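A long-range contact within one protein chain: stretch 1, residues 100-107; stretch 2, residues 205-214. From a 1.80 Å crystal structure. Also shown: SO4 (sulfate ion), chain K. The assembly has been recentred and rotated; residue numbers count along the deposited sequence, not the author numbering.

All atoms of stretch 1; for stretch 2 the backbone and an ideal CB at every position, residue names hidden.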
# COMPACT_ATOMS: atom_id res chain seq x y z
N TRP C 100 2.15 -6.64 14.26
CA TRP C 100 3.33 -6.48 15.13
C TRP C 100 3.05 -6.96 16.56
O TRP C 100 3.99 -7.43 17.25
CB TRP C 100 3.75 -5.06 15.21
CG TRP C 100 4.09 -4.37 13.90
CD1 TRP C 100 3.45 -3.30 13.38
CD2 TRP C 100 5.15 -4.68 12.99
NE1 TRP C 100 4.07 -2.88 12.22
CE2 TRP C 100 5.11 -3.71 11.96
CE3 TRP C 100 6.13 -5.68 12.95
CZ2 TRP C 100 6.01 -3.73 10.88
CZ3 TRP C 100 7.02 -5.69 11.86
CH2 TRP C 100 6.95 -4.71 10.86
N ASN C 101 1.77 -6.87 16.96
CA ASN C 101 1.33 -7.32 18.30
C ASN C 101 0.83 -8.75 18.32
O ASN C 101 0.04 -9.17 19.19
CB ASN C 101 0.30 -6.32 18.83
CG ASN C 101 0.02 -6.48 20.32
OD1 ASN C 101 0.93 -6.64 21.13
ND2 ASN C 101 -1.26 -6.37 20.68
N ARG C 102 1.27 -9.53 17.33
CA ARG C 102 1.06 -10.96 17.33
C ARG C 102 2.43 -11.66 17.27
O ARG C 102 2.49 -12.86 17.11
CB ARG C 102 0.20 -11.41 16.16
CG ARG C 102 -1.22 -10.94 16.29
CD ARG C 102 -1.92 -11.46 17.54
NE ARG C 102 -3.29 -10.94 17.47
CZ ARG C 102 -3.66 -9.73 17.91
NH1 ARG C 102 -2.83 -8.96 18.60
NH2 ARG C 102 -4.91 -9.33 17.71
N GLU C 103 3.51 -10.90 17.43
CA GLU C 103 4.88 -11.44 17.32
C GLU C 103 5.60 -11.75 18.63
O GLU C 103 6.78 -12.10 18.64
CB GLU C 103 5.69 -10.45 16.50
CG GLU C 103 5.40 -10.52 15.00
CD GLU C 103 6.13 -11.63 14.30
OE1 GLU C 103 6.49 -12.67 14.94
OE2 GLU C 103 6.36 -11.45 13.09
N TYR C 104 4.91 -11.65 19.76
CA TYR C 104 5.61 -11.92 21.04
C TYR C 104 5.88 -13.42 21.22
O TYR C 104 5.29 -14.26 20.54
CB TYR C 104 4.89 -11.26 22.23
CG TYR C 104 4.95 -9.72 22.18
CD1 TYR C 104 5.99 -9.03 22.77
CD2 TYR C 104 3.99 -8.98 21.52
CE1 TYR C 104 6.08 -7.68 22.73
CE2 TYR C 104 4.07 -7.61 21.46
CZ TYR C 104 5.13 -6.94 22.06
OH TYR C 104 5.14 -5.56 22.02
N LEU C 105 6.74 -13.74 22.16
CA LEU C 105 7.23 -15.08 22.38
C LEU C 105 6.48 -15.80 23.47
O LEU C 105 6.41 -15.30 24.59
CB LEU C 105 8.70 -14.97 22.80
CG LEU C 105 9.46 -16.27 23.10
CD1 LEU C 105 9.30 -17.30 21.98
CD2 LEU C 105 10.94 -15.96 23.43
N ASP C 106 5.85 -16.93 23.11
CA ASP C 106 5.16 -17.83 24.06
C ASP C 106 6.25 -18.75 24.52
O ASP C 106 6.84 -19.49 23.72
CB ASP C 106 4.10 -18.63 23.34
CG ASP C 106 3.12 -19.39 24.29
OD1 ASP C 106 3.08 -19.17 25.51
OD2 ASP C 106 2.33 -20.20 23.75
N HIS C 107 6.54 -18.72 25.81
CA HIS C 107 7.56 -19.60 26.33
C HIS C 107 7.06 -21.05 26.31
O HIS C 107 6.05 -21.39 26.89
CB HIS C 107 8.05 -19.14 27.69
CG HIS C 107 8.70 -17.79 27.65
ND1 HIS C 107 9.97 -17.58 27.13
CD2 HIS C 107 8.28 -16.58 28.09
CE1 HIS C 107 10.29 -16.31 27.25
NE2 HIS C 107 9.28 -15.68 27.83
N UNK C 205 -4.43 -17.13 28.52
CA UNK C 205 -4.28 -17.68 27.19
C UNK C 205 -3.33 -16.81 26.41
O UNK C 205 -3.48 -15.60 26.41
CB UNK C 205 -5.63 -17.79 26.48
N UNK C 206 -2.35 -17.43 25.76
CA UNK C 206 -1.43 -16.68 24.91
C UNK C 206 -1.96 -16.54 23.49
O UNK C 206 -2.21 -17.54 22.80
CB UNK C 206 -0.06 -17.36 24.89
N UNK C 207 -2.09 -15.30 23.04
CA UNK C 207 -2.55 -15.01 21.71
C UNK C 207 -1.63 -14.12 20.88
O UNK C 207 -2.09 -13.52 19.93
CB UNK C 207 -3.93 -14.36 21.80
N UNK C 208 -0.35 -14.02 21.26
CA UNK C 208 0.65 -13.30 20.50
C UNK C 208 0.98 -11.88 20.94
O UNK C 208 1.96 -11.34 20.48
CB UNK C 208 0.19 -13.25 19.04
N UNK C 209 0.18 -11.31 21.84
CA UNK C 209 0.31 -9.93 22.30
C UNK C 209 1.23 -9.74 23.51
O UNK C 209 1.52 -10.67 24.23
CB UNK C 209 -1.08 -9.39 22.64
N UNK C 210 1.66 -8.50 23.72
CA UNK C 210 2.60 -8.20 24.83
C UNK C 210 2.06 -8.56 26.21
O UNK C 210 2.79 -9.14 27.01
CB UNK C 210 2.96 -6.71 24.82
N UNK C 211 0.84 -8.13 26.52
CA UNK C 211 0.28 -8.39 27.87
C UNK C 211 0.28 -9.86 28.18
O UNK C 211 0.82 -10.28 29.20
CB UNK C 211 -1.14 -7.85 27.99
N UNK C 212 -0.25 -10.66 27.27
CA UNK C 212 -0.23 -12.12 27.43
C UNK C 212 1.18 -12.67 27.57
O UNK C 212 1.48 -13.51 28.40
CB UNK C 212 -0.92 -12.79 26.24
N UNK C 213 2.08 -12.19 26.72
CA UNK C 213 3.46 -12.66 26.75
C UNK C 213 4.06 -12.38 28.13
O UNK C 213 4.85 -13.16 28.63
CB UNK C 213 4.29 -11.99 25.65
N UNK C 214 3.69 -11.24 28.70
CA UNK C 214 4.18 -10.84 30.02
C UNK C 214 3.53 -11.65 31.15
O UNK C 214 4.22 -12.02 32.10
CB UNK C 214 3.92 -9.35 30.24
S SO4 K . -4.66 -5.78 18.70
O1 SO4 K . -3.32 -6.24 18.26
O2 SO4 K . -5.67 -6.63 18.08
O3 SO4 K . -4.97 -4.35 18.38
O4 SO4 K . -4.69 -5.89 20.17

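Position 205 has nothing of stretch 1 within 5.5 Å of its ideal CB, so this contact sets no preference; the residue is Ser-205.

At position 206 the CA-to-CB bond points toward stretch 1, and the ideal CB lies 3.7 Å from Asp-106 OD1. Beyond it runs the extended backbone from Tyr-104 to Asp-106, a surface that a long apolar or aromatic side chain could cover and that a polar one might also suit. The residue is Phe-206, with chi1 in t. Its ring receives CB of Asp-106 over one face, 3.5 Å from the centroid, while the carbonyl of Tyr-104 meets the ring edge, O to CZ of Phe-206 being 3.4 Å.

Position 207 points sideways into space free of stretch 1, and many residues would do. Gly-207 is found; its O lies 3.2 Å from Arg-102 CD.

At 208 a phi/psi of 98/-10 would jam a CB against the preceding carbonyl, and the ideal CB falls 3.0 Å from Arg-102 CA, a clash. Both point to glycine, and Gly-208 is present. The close approach lets its O accept a hydrogen bond from Tyr-104 N (3.1 Å).

At 209 the CB points sideways. With Asn-101 ND2 3.6 Å from the ideal CB, a small side chain fits easily; as the N-cap of the following helix, serine, threonine or aspartate would also be plausible. The choice is Ala-209. Its CA makes a CH···O contact with Asn-101 O (3.2 Å).

The ideal CB of 210 sits 3.5 Å from Tyr-104 CZ, inviting an apolar side chain, whereas the free backbone amide of this first helical turn faces an acceptor. The residue is Met-210, as selenomethionine: CB lies over the face of the Tyr-104 ring, 3.8 Å from its centroid, SE approaches obliquely at 4.6 Å from that centroid, and N donates to Asn-101 OD1 (3.3 Å).

Positions 211 and 212 have no stretch 1 atom near their ideal CBs, leaving the choice open. They are Asp-211 and Glu-212; Asp-211 OD1 accepts from Glu-212 N (2.8 Å), and Glu-212 turns back, its OE1 accepting from Gly-207 N (2.7 Å) and from Ala-209 N (3.2 Å).

Position 213 points toward stretch 1, with its ideal CB 3.5 Å from Tyr-104 CB, which favours something small and apolar. Ala-213 packs there, and a water donates to both its O (2.8 Å) and Leu-105 O (2.9 Å).

Position 214 points away and is unconstrained here; it is Ala-214.

Stretch 2, residues 205-214: SFGGAMDEAA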
# COMPACT_ATOMS: atom_id res chain seq x y z
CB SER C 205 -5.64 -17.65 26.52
OG SER C 205 -5.57 -18.20 25.23
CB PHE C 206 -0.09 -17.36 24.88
CG PHE C 206 0.91 -16.62 24.08
CD1 PHE C 206 1.70 -15.64 24.67
CD2 PHE C 206 1.05 -16.88 22.73
CE1 PHE C 206 2.62 -14.95 23.92
CE2 PHE C 206 2.00 -16.19 21.98
CZ PHE C 206 2.77 -15.23 22.58
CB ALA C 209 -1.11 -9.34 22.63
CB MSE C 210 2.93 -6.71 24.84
CG MSE C 210 3.68 -6.25 26.14
SE MSE C 210 5.32 -7.17 26.53
CE MSE C 210 6.47 -5.77 25.85
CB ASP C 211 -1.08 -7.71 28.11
CG ASP C 211 -2.18 -8.06 27.10
OD1 ASP C 211 -2.00 -8.85 26.14
OD2 ASP C 211 -3.28 -7.45 27.27
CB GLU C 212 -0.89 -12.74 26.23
CG GLU C 212 -2.35 -12.32 26.04
CD GLU C 212 -2.80 -12.40 24.58
OE1 GLU C 212 -1.98 -12.72 23.67
OE2 GLU C 212 -3.96 -12.07 24.34
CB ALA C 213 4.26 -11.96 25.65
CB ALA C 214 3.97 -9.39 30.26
O HOH W 1 5.29 -15.57 27.21
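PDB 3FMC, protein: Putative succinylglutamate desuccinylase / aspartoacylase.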